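PDB 4E12: diketoreductase from Acinetobacter baylyi, which reduces dicarbonyl compounds with NADH and probably interconverts (3S)-3-hydroxyacyl-CoA and 3-oxoacyl-CoA in fatty acid beta-oxidation. Local coordinates for residues Ala43-Glu48 with Leu70-Tyr75; Gly136-Leu140 with Lys161-Tyr167; Phe233-Asp237 with Gly279-Tyr283. One frame throughout, in Å; residues are numbered along the deposited sequence.

Interaction 1 of 3, residues Ala43-Glu48 with Leu70-Tyr75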
loop_
_atom_site.group_PDB
_atom_site.type_symbol
_atom_site.label_atom_id
_atom_site.label_comp_id
_atom_site.label_asym_id
_atom_site.label_seq_id
_atom_site.Cartn_x
_atom_site.Cartn_y
_atom_site.Cartn_z
ATOM N N ALA A 43 34.425 -9.244 -4.483
ATOM C CA ALA A 43 33.452 -10.071 -3.771
ATOM C C ALA A 43 33.914 -10.310 -2.345
ATOM O O ALA A 43 33.117 -10.222 -1.402
ATOM C CB ALA A 43 33.261 -11.404 -4.488
ATOM N N LYS A 44 35.199 -10.623 -2.188
ATOM C CA LYS A 44 35.762 -10.817 -0.862
ATOM C C LYS A 44 35.538 -9.548 -0.042
ATOM O O LYS A 44 35.121 -9.617 1.114
ATOM C CB LYS A 44 37.251 -11.179 -0.928
ATOM C CG LYS A 44 37.860 -11.460 0.439
ATOM C CD LYS A 44 39.314 -11.859 0.324
ATOM C CE LYS A 44 39.945 -12.019 1.693
ATOM N NZ LYS A 44 41.390 -12.374 1.595
ATOM N N LYS A 45 35.767 -8.389 -0.645
ATOM C CA LYS A 45 35.465 -7.128 0.022
ATOM C C LYS A 45 33.983 -7.017 0.396
ATOM O O LYS A 45 33.660 -6.603 1.513
ATOM C CB LYS A 45 35.926 -5.921 -0.810
ATOM C CG LYS A 45 37.439 -5.878 -1.012
ATOM C CD LYS A 45 37.855 -4.746 -1.945
ATOM C CE LYS A 45 39.355 -4.771 -2.213
ATOM N NZ LYS A 45 39.783 -3.679 -3.138
ATOM N N ARG A 46 33.070 -7.389 -0.501
ATOM C CA ARG A 46 31.660 -7.300 -0.124
ATOM C C ARG A 46 31.386 -8.240 1.038
ATOM O O ARG A 46 30.638 -7.900 1.955
ATOM C CB ARG A 46 30.708 -7.614 -1.276
ATOM C CG ARG A 46 30.743 -6.603 -2.413
ATOM C CD ARG A 46 29.631 -6.851 -3.416
ATOM N NE ARG A 46 29.606 -5.814 -4.443
ATOM C CZ ARG A 46 30.301 -5.862 -5.575
ATOM N NH1 ARG A 46 31.086 -6.900 -5.837
ATOM N NH2 ARG A 46 30.218 -4.869 -6.450
ATOM N N PHE A 47 31.986 -9.425 0.993
ATOM C CA PHE A 47 31.770 -10.403 2.058
ATOM C C PHE A 47 32.309 -9.908 3.395
ATOM O O PHE A 47 31.688 -10.121 4.438
ATOM C CB PHE A 47 32.397 -11.756 1.726
ATOM C CG PHE A 47 31.721 -12.499 0.617
ATOM C CD1 PHE A 47 30.334 -12.505 0.487
ATOM C CD2 PHE A 47 32.478 -13.207 -0.306
ATOM C CE1 PHE A 47 29.718 -13.202 -0.543
ATOM C CE2 PHE A 47 31.874 -13.907 -1.334
ATOM C CZ PHE A 47 30.491 -13.906 -1.458
ATOM N N GLU A 48 33.467 -9.258 3.378
ATOM C CA GLU A 48 34.016 -8.716 4.612
ATOM C C GLU A 48 33.071 -7.689 5.234
ATOM O O GLU A 48 32.804 -7.738 6.439
ATOM C CB GLU A 48 35.409 -8.141 4.366
ATOM C CG GLU A 48 36.389 -9.236 4.019
ATOM C CD GLU A 48 37.723 -8.737 3.518
ATOM O OE1 GLU A 48 37.811 -7.582 3.051
ATOM O OE2 GLU A 48 38.686 -9.527 3.580
ATOM N N LEU A 70 32.454 -16.292 6.719
ATOM C CA LEU A 70 33.275 -15.589 5.732
ATOM C C LEU A 70 34.448 -16.456 5.260
ATOM O O LEU A 70 34.700 -16.615 4.057
ATOM C CB LEU A 70 33.808 -14.308 6.365
ATOM C CG LEU A 70 34.905 -13.528 5.651
ATOM C CD1 LEU A 70 34.397 -13.042 4.300
ATOM C CD2 LEU A 70 35.337 -12.357 6.528
ATOM N N GLY A 71 35.169 -17.008 6.224
ATOM C CA GLY A 71 36.356 -17.774 5.895
ATOM C C GLY A 71 36.075 -19.081 5.195
ATOM O O GLY A 71 36.969 -19.643 4.556
ATOM N N GLY A 72 34.842 -19.571 5.307
ATOM C CA GLY A 72 34.487 -20.833 4.681
ATOM C C GLY A 72 34.035 -20.744 3.226
ATOM O O GLY A 72 33.877 -21.777 2.574
ATOM N N ILE A 73 33.820 -19.531 2.716
ATOM C CA ILE A 73 33.362 -19.315 1.334
ATOM C C ILE A 73 34.465 -19.617 0.308
ATOM O O ILE A 73 35.593 -19.134 0.427
ATOM C CB ILE A 73 32.872 -17.855 1.132
ATOM C CG1 ILE A 73 31.582 -17.627 1.924
ATOM C CG2 ILE A 73 32.710 -17.548 -0.347
ATOM C CD1 ILE A 73 31.140 -16.204 1.997
ATOM N N ARG A 74 34.132 -20.417 -0.696
ATOM C CA ARG A 74 35.084 -20.741 -1.760
ATOM C C ARG A 74 34.852 -19.798 -2.949
ATOM O O ARG A 74 33.705 -19.523 -3.303
ATOM C CB ARG A 74 34.909 -22.209 -2.168
ATOM C CG ARG A 74 35.948 -22.725 -3.161
ATOM C CD ARG A 74 35.903 -24.247 -3.315
ATOM N NE ARG A 74 34.683 -24.740 -3.954
ATOM C CZ ARG A 74 34.566 -24.983 -5.258
ATOM N NH1 ARG A 74 35.593 -24.777 -6.074
ATOM N NH2 ARG A 74 33.421 -25.436 -5.754
ATOM N N TYR A 75 35.929 -19.293 -3.545
ATOM C CA TYR A 75 35.828 -18.366 -4.665
ATOM C C TYR A 75 36.291 -19.067 -5.907
ATOM O O TYR A 75 37.300 -19.779 -5.882
ATOM C CB TYR A 75 36.741 -17.156 -4.460
ATOM C CG TYR A 75 36.456 -16.384 -3.211
ATOM C CD1 TYR A 75 35.718 -15.204 -3.264
ATOM C CD2 TYR A 75 36.919 -16.824 -1.974
ATOM C CE1 TYR A 75 35.450 -14.473 -2.121
ATOM C CE2 TYR A 75 36.647 -16.103 -0.814
ATOM C CZ TYR A 75 35.913 -14.929 -0.902
ATOM O OH TYR A 75 35.628 -14.192 0.213
#
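Residues 43-48 are a piece of regular alpha helix, with Phe47 N bonded to Ala43 O (2.8 Å) and Glu48 N to Lys44 O (2.8 Å), while residues 70-75 finish one helix, turn through Ile73 and enter a strand at Arg74. The backbones approach most closely at Phe47 and Leu70, whose CA atoms are 6.5 Å apart; toward Tyr75 the gap widens, and Lys44 CA lies 8.5 Å from Tyr75 CA. No hydrogen bond joins the two segments; the contact is mostly one of side chains. Phe47 is the wedge. Ile73 CD1 sits over one face of the Phe47 ring in a CH-pi contact, 3.9 Å from its centroid and almost on the ring normal, and Leu70 CD1 presses on Phe47 CB at 3.5 Å. The Tyr75 ring meets Phe47 obliquely, centroids 5.9 Å apart, with Tyr75 OH 3.3 Å from Phe47 CD2 near the plane of that ring and 3.5 Å from the aliphatic Lys44 CG. The contact ties helix 37-57 to the end of helix 65-72 and to strand 74-76, which pairs through Arg74 with strand 29-33 at the margin of the Rossmann sheet; Phe47 and Ile73 also touch helix 14-25.

Interaction 2 of 3, residues Gly136-Leu140 with Lys161-Tyr167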
loop_
_atom_site.group_PDB
_atom_site.type_symbol
_atom_site.label_atom_id
_atom_site.label_comp_id
_atom_site.label_asym_id
_atom_site.label_seq_id
_atom_site.Cartn_x
_atom_site.Cartn_y
_atom_site.Cartn_z
ATOM N N GLY A 136 14.263 -28.079 -17.407
ATOM C CA GLY A 136 13.086 -27.350 -16.969
ATOM C C GLY A 136 12.446 -27.851 -15.685
ATOM O O GLY A 136 11.793 -27.084 -14.973
ATOM N N ASP A 137 12.604 -29.133 -15.379
ATOM C CA ASP A 137 12.021 -29.688 -14.159
ATOM C C ASP A 137 12.796 -29.237 -12.923
ATOM O O ASP A 137 12.333 -29.401 -11.789
ATOM C CB ASP A 137 11.985 -31.217 -14.213
ATOM C CG ASP A 137 13.359 -31.822 -14.422
ATOM O OD1 ASP A 137 14.027 -31.469 -15.423
ATOM O OD2 ASP A 137 13.777 -32.635 -13.572
ATOM N N LYS A 138 13.973 -28.659 -13.147
ATOM C CA LYS A 138 14.851 -28.276 -12.051
ATOM C C LYS A 138 15.187 -26.792 -12.069
ATOM O O LYS A 138 16.180 -26.383 -11.464
ATOM C CB LYS A 138 16.149 -29.097 -12.097
ATOM C CG LYS A 138 15.976 -30.587 -11.824
ATOM C CD LYS A 138 17.312 -31.297 -11.908
ATOM C CE LYS A 138 17.216 -32.752 -11.471
ATOM N NZ LYS A 138 16.898 -32.875 -10.023
ATOM N N PHE A 139 14.379 -25.995 -12.765
ATOM C CA PHE A 139 14.621 -24.564 -12.878
ATOM C C PHE A 139 13.438 -23.790 -12.308
ATOM O O PHE A 139 12.279 -24.104 -12.585
ATOM C CB PHE A 139 14.836 -24.171 -14.336
ATOM C CG PHE A 139 15.091 -22.717 -14.537
ATOM C CD1 PHE A 139 14.263 -21.951 -15.350
ATOM C CD2 PHE A 139 16.173 -22.101 -13.907
ATOM C CE1 PHE A 139 14.498 -20.594 -15.541
ATOM C CE2 PHE A 139 16.423 -20.747 -14.088
ATOM C CZ PHE A 139 15.580 -19.984 -14.911
ATOM N N LEU A 140 13.733 -22.791 -11.487
ATOM C CA LEU A 140 12.703 -21.900 -10.981
ATOM C C LEU A 140 13.309 -20.572 -10.573
ATOM O O LEU A 140 14.507 -20.339 -10.755
ATOM C CB LEU A 140 11.932 -22.544 -9.820
ATOM C CG LEU A 140 12.733 -23.236 -8.711
ATOM C CD1 LEU A 140 13.706 -22.273 -8.050
ATOM C CD2 LEU A 140 11.793 -23.851 -7.688
ATOM N N LYS A 161 6.791 -26.288 -16.038
ATOM C CA LYS A 161 7.705 -27.423 -16.193
ATOM C C LYS A 161 8.390 -27.799 -14.876
ATOM O O LYS A 161 8.940 -28.897 -14.758
ATOM C CB LYS A 161 8.774 -27.093 -17.242
ATOM C CG LYS A 161 8.214 -26.593 -18.561
ATOM C CD LYS A 161 9.312 -26.067 -19.476
ATOM C CE LYS A 161 8.728 -25.511 -20.769
ATOM N NZ LYS A 161 9.771 -24.979 -21.688
ATOM N N THR A 162 8.363 -26.902 -13.889
ATOM C CA THR A 162 9.082 -27.134 -12.635
ATOM C C THR A 162 8.564 -28.352 -11.880
ATOM O O THR A 162 7.358 -28.513 -11.689
ATOM C CB THR A 162 9.008 -25.923 -11.671
ATOM O OG1 THR A 162 9.577 -24.771 -12.297
ATOM C CG2 THR A 162 9.782 -26.226 -10.404
ATOM N N ASP A 163 9.489 -29.195 -11.432
ATOM C CA ASP A 163 9.155 -30.357 -10.620
ATOM C C ASP A 163 8.722 -29.907 -9.223
ATOM O O ASP A 163 9.486 -29.258 -8.506
ATOM C CB ASP A 163 10.370 -31.291 -10.531
ATOM C CG ASP A 163 10.104 -32.553 -9.707
ATOM O OD1 ASP A 163 9.121 -32.603 -8.940
ATOM O OD2 ASP A 163 10.898 -33.509 -9.826
ATOM N N PRO A 164 7.492 -30.259 -8.815
ATOM C CA PRO A 164 6.967 -29.885 -7.499
ATOM C C PRO A 164 7.902 -30.251 -6.362
ATOM O O PRO A 164 7.996 -29.520 -5.372
ATOM C CB PRO A 164 5.662 -30.675 -7.401
ATOM C CG PRO A 164 5.256 -30.880 -8.808
ATOM C CD PRO A 164 6.531 -31.085 -9.565
ATOM N N GLU A 165 8.582 -31.386 -6.499
ATOM C CA GLU A 165 9.514 -31.856 -5.481
ATOM C C GLU A 165 10.719 -30.921 -5.362
ATOM O O GLU A 165 11.236 -30.680 -4.264
ATOM C CB GLU A 165 9.967 -33.284 -5.807
ATOM C CG GLU A 165 11.143 -33.789 -4.972
ATOM C CD GLU A 165 10.881 -33.774 -3.478
ATOM O OE1 GLU A 165 9.790 -33.333 -3.059
ATOM O OE2 GLU A 165 11.781 -34.196 -2.719
ATOM N N VAL A 166 11.170 -30.429 -6.511
ATOM C CA VAL A 166 12.241 -29.445 -6.593
ATOM C C VAL A 166 11.766 -28.155 -5.944
ATOM O O VAL A 166 12.462 -27.579 -5.106
ATOM C CB VAL A 166 12.625 -29.169 -8.063
ATOM C CG1 VAL A 166 13.515 -27.938 -8.168
ATOM C CG2 VAL A 166 13.353 -30.368 -8.627
ATOM N N TYR A 167 10.571 -27.717 -6.326
ATOM C CA TYR A 167 9.968 -26.518 -5.748
ATOM C C TYR A 167 9.966 -26.616 -4.225
ATOM O O TYR A 167 10.406 -25.694 -3.548
ATOM C CB TYR A 167 8.542 -26.361 -6.269
ATOM C CG TYR A 167 7.833 -25.086 -5.876
ATOM C CD1 TYR A 167 7.624 -24.070 -6.810
ATOM C CD2 TYR A 167 7.366 -24.891 -4.578
ATOM C CE1 TYR A 167 6.960 -22.884 -6.458
ATOM C CE2 TYR A 167 6.696 -23.696 -4.214
ATOM C CZ TYR A 167 6.503 -22.709 -5.161
ATOM O OH TYR A 167 5.853 -21.538 -4.821
#
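Thr162 and Asp163, side by side just before helix 164-176, use their side chains in different ways. Thr162, with chi1 in the m well, has its CA-to-CB bond directed away from the other segment overall, yet this rotamer places OG1 to donate to Phe139 O at 2.8 Å; Thr162 OG1 in turn is hydrogen-bonded to Thr159 N. Asp163 adopts chi1 t and caps the helix that follows: as N-cap residue it accepts from Glu165 N through OD1 (2.8 Å), while its own amide donates to Asp137 O (2.9 Å, 157°). Loop and helix start are thereby fastened together. Around these bonds the backbones are in direct contact, Asp137 CA lying 4.2 Å from Thr162 CA, with a CA-H...O contact from Asp137 CA to Lys161 O (3.2 Å). At Gly136 a CB would crowd Lys161 CD. Val166, chi1 t, brings CG2 to 3.5 Å from Asp137 O, and Leu140, with chi1 and chi2 both p, extends CD2 to 3.8 Å from Tyr167 CA. Tyr167 OH is held elsewhere, by Leu184 O. Phe139 points its CB away, and its ring packs on helix 126-133. The arrangement is an N-capped helix start docked on the beginning of a sheet strand: strand 139-144 pairs antiparallel with 153-158, and the chain then enters helix 164-176, within the NAD-binding domain of the 3-hydroxyacyl-CoA dehydrogenase family.

Interaction 3 of 3, residues Phe233-Asp237 with Gly279-Tyr283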
loop_
_atom_site.group_PDB
_atom_site.type_symbol
_atom_site.label_atom_id
_atom_site.label_comp_id
_atom_site.label_asym_id
_atom_site.label_seq_id
_atom_site.Cartn_x
_atom_site.Cartn_y
_atom_site.Cartn_z
ATOM N N PHE A 233 6.254 8.185 -0.319
ATOM C CA PHE A 233 7.443 8.966 -0.652
ATOM C C PHE A 233 8.610 8.634 0.267
ATOM O O PHE A 233 9.771 8.641 -0.154
ATOM C CB PHE A 233 7.105 10.455 -0.795
ATOM C CG PHE A 233 6.196 10.723 -1.968
ATOM C CD1 PHE A 233 6.735 10.883 -3.244
ATOM C CD2 PHE A 233 4.815 10.801 -1.807
ATOM C CE1 PHE A 233 5.906 11.119 -4.343
ATOM C CE2 PHE A 233 3.983 11.031 -2.909
ATOM C CZ PHE A 233 4.526 11.192 -4.166
ATOM N N GLU A 234 8.292 8.285 1.505
ATOM C CA GLU A 234 9.310 7.766 2.405
ATOM C C GLU A 234 9.856 6.480 1.800
ATOM O O GLU A 234 11.064 6.240 1.825
ATOM C CB GLU A 234 8.692 7.480 3.763
ATOM C CG GLU A 234 8.089 8.687 4.405
ATOM C CD GLU A 234 7.507 8.353 5.742
ATOM O OE1 GLU A 234 6.289 8.108 5.807
ATOM O OE2 GLU A 234 8.275 8.315 6.723
ATOM N N ILE A 235 8.958 5.660 1.255
ATOM C CA ILE A 235 9.337 4.426 0.559
ATOM C C ILE A 235 10.184 4.717 -0.676
ATOM O O ILE A 235 11.193 4.041 -0.880
ATOM C CB ILE A 235 8.102 3.562 0.182
ATOM C CG1 ILE A 235 7.376 3.110 1.453
ATOM C CG2 ILE A 235 8.509 2.387 -0.709
ATOM C CD1 ILE A 235 6.118 2.277 1.215
ATOM N N PHE A 236 9.809 5.702 -1.503
ATOM C CA PHE A 236 10.665 6.103 -2.643
ATOM C C PHE A 236 12.096 6.443 -2.230
ATOM O O PHE A 236 13.057 6.110 -2.937
ATOM C CB PHE A 236 10.112 7.333 -3.394
ATOM C CG PHE A 236 9.064 7.010 -4.424
ATOM C CD1 PHE A 236 7.802 7.603 -4.368
ATOM C CD2 PHE A 236 9.344 6.118 -5.456
ATOM C CE1 PHE A 236 6.820 7.310 -5.338
ATOM C CE2 PHE A 236 8.376 5.814 -6.434
ATOM C CZ PHE A 236 7.108 6.414 -6.371
ATOM N N ASP A 237 12.242 7.162 -1.128
ATOM C CA ASP A 237 13.585 7.478 -0.623
ATOM C C ASP A 237 14.386 6.210 -0.295
ATOM O O ASP A 237 15.588 6.145 -0.545
ATOM C CB ASP A 237 13.542 8.406 0.593
ATOM C CG ASP A 237 13.187 9.842 0.238
ATOM O OD1 ASP A 237 13.219 10.206 -0.952
ATOM O OD2 ASP A 237 12.886 10.622 1.165
ATOM N N GLY A 279 16.126 12.971 0.004
ATOM C CA GLY A 279 15.342 12.750 -1.197
ATOM C C GLY A 279 14.081 13.597 -1.154
ATOM O O GLY A 279 14.158 14.826 -1.070
ATOM N N PHE A 280 12.913 12.969 -1.197
ATOM C CA PHE A 280 11.697 13.693 -0.861
ATOM C C PHE A 280 11.789 14.281 0.552
ATOM O O PHE A 280 11.238 15.350 0.828
ATOM C CB PHE A 280 10.485 12.779 -1.000
ATOM C CG PHE A 280 10.138 12.496 -2.411
ATOM C CD1 PHE A 280 9.427 13.436 -3.151
ATOM C CD2 PHE A 280 10.517 11.307 -3.015
ATOM C CE1 PHE A 280 9.102 13.188 -4.469
ATOM C CE2 PHE A 280 10.198 11.049 -4.327
ATOM C CZ PHE A 280 9.487 11.992 -5.062
ATOM N N TYR A 281 12.481 13.582 1.447
ATOM C CA TYR A 281 12.712 14.092 2.803
ATOM C C TYR A 281 14.187 14.316 3.048
ATOM O O TYR A 281 15.032 13.767 2.339
ATOM C CB TYR A 281 12.187 13.121 3.861
ATOM C CG TYR A 281 10.700 12.927 3.801
ATOM C CD1 TYR A 281 9.829 13.754 4.530
ATOM C CD2 TYR A 281 10.152 11.917 3.014
ATOM C CE1 TYR A 281 8.441 13.563 4.467
ATOM C CE2 TYR A 281 8.783 11.721 2.941
ATOM C CZ TYR A 281 7.929 12.540 3.666
ATOM O OH TYR A 281 6.575 12.313 3.572
ATOM N N ARG A 282 14.492 15.123 4.063
ATOM C CA ARG A 282 15.873 15.378 4.457
ATOM C C ARG A 282 16.173 14.499 5.666
ATOM O O ARG A 282 15.379 14.439 6.604
ATOM C CB ARG A 282 16.061 16.862 4.800
ATOM C CG ARG A 282 17.508 17.278 4.989
ATOM C CD ARG A 282 17.638 18.791 5.096
ATOM N NE ARG A 282 19.035 19.215 5.054
ATOM C CZ ARG A 282 19.438 20.479 5.133
ATOM N NH1 ARG A 282 18.550 21.457 5.260
ATOM N NH2 ARG A 282 20.731 20.772 5.081
ATOM N N TYR A 283 17.295 13.788 5.628
ATOM C CA TYR A 283 17.635 12.831 6.680
ATOM C C TYR A 283 18.849 13.302 7.481
ATOM O O TYR A 283 19.452 14.331 7.094
ATOM C CB TYR A 283 17.870 11.435 6.075
ATOM C CG TYR A 283 16.635 10.938 5.376
ATOM C CD1 TYR A 283 16.462 11.116 3.998
ATOM C CD2 TYR A 283 15.628 10.299 6.094
ATOM C CE1 TYR A 283 15.306 10.670 3.353
ATOM C CE2 TYR A 283 14.474 9.847 5.465
ATOM C CZ TYR A 283 14.322 10.035 4.095
ATOM O OH TYR A 283 13.183 9.580 3.495
HETATM O O HOH W 1 12.302 7.060 4.081
#
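A buried carboxylate holds the C-terminal tail against helix 232-239 in the all-helical C-terminal domain. Asp237 accepts three hydrogen bonds: OD1 from Phe280 N (2.8 Å), and OD2 from both Tyr281 N (3.0 Å) and Tyr283 OH (2.6 Å). The tail thus curls around one side chain, and at Gly279 a CB would clash with Asp237 OD1. Water 1 extends the link, donating to Glu234 O and to Tyr283 OH, each at 2.7 Å. Beside this polar cluster, the edge of the Phe233 ring meets the face of Phe280 in a T-shaped pair with centroids 4.7 Å apart, and Phe236 CB packs 3.8 Å from Phe280 CE2. Tyr281 lies along the helix, its CE2 3.4 Å from Glu234 CG; its hydroxyl bonds to Asp219, while Glu234 forms a salt bridge with Arg223 and accepts from Gly231 N. Phe233 and Phe280 both reach helices 193-209 and 215-226, and Phe280 also packs on helices 241-249 and 253-267, so the tail closes over the helical bundle.

Interactions 1 and 2 both belong to the NAD-binding domain and reach the same sheet, yet their centres are 30 Å apart: interaction 1 lies by one edge strand of that sheet, 74-76, interaction 2 at strand 139-144, on the other side of strand 6-10. Interaction 3 is in the C-terminal domain, its centre 33 Å from that of interaction 1 and 40 Å from that of interaction 2. Interaction 1 is nearest the cofactor site, which is empty in this chain: the Ala43 side chain lies about 3 Å from that of the NAD-binding Thr12. In interaction 2, the Phe139 side chain is about 7 Å from that of Lys100, also NAD-binding. Interaction 3 is remote from these sites.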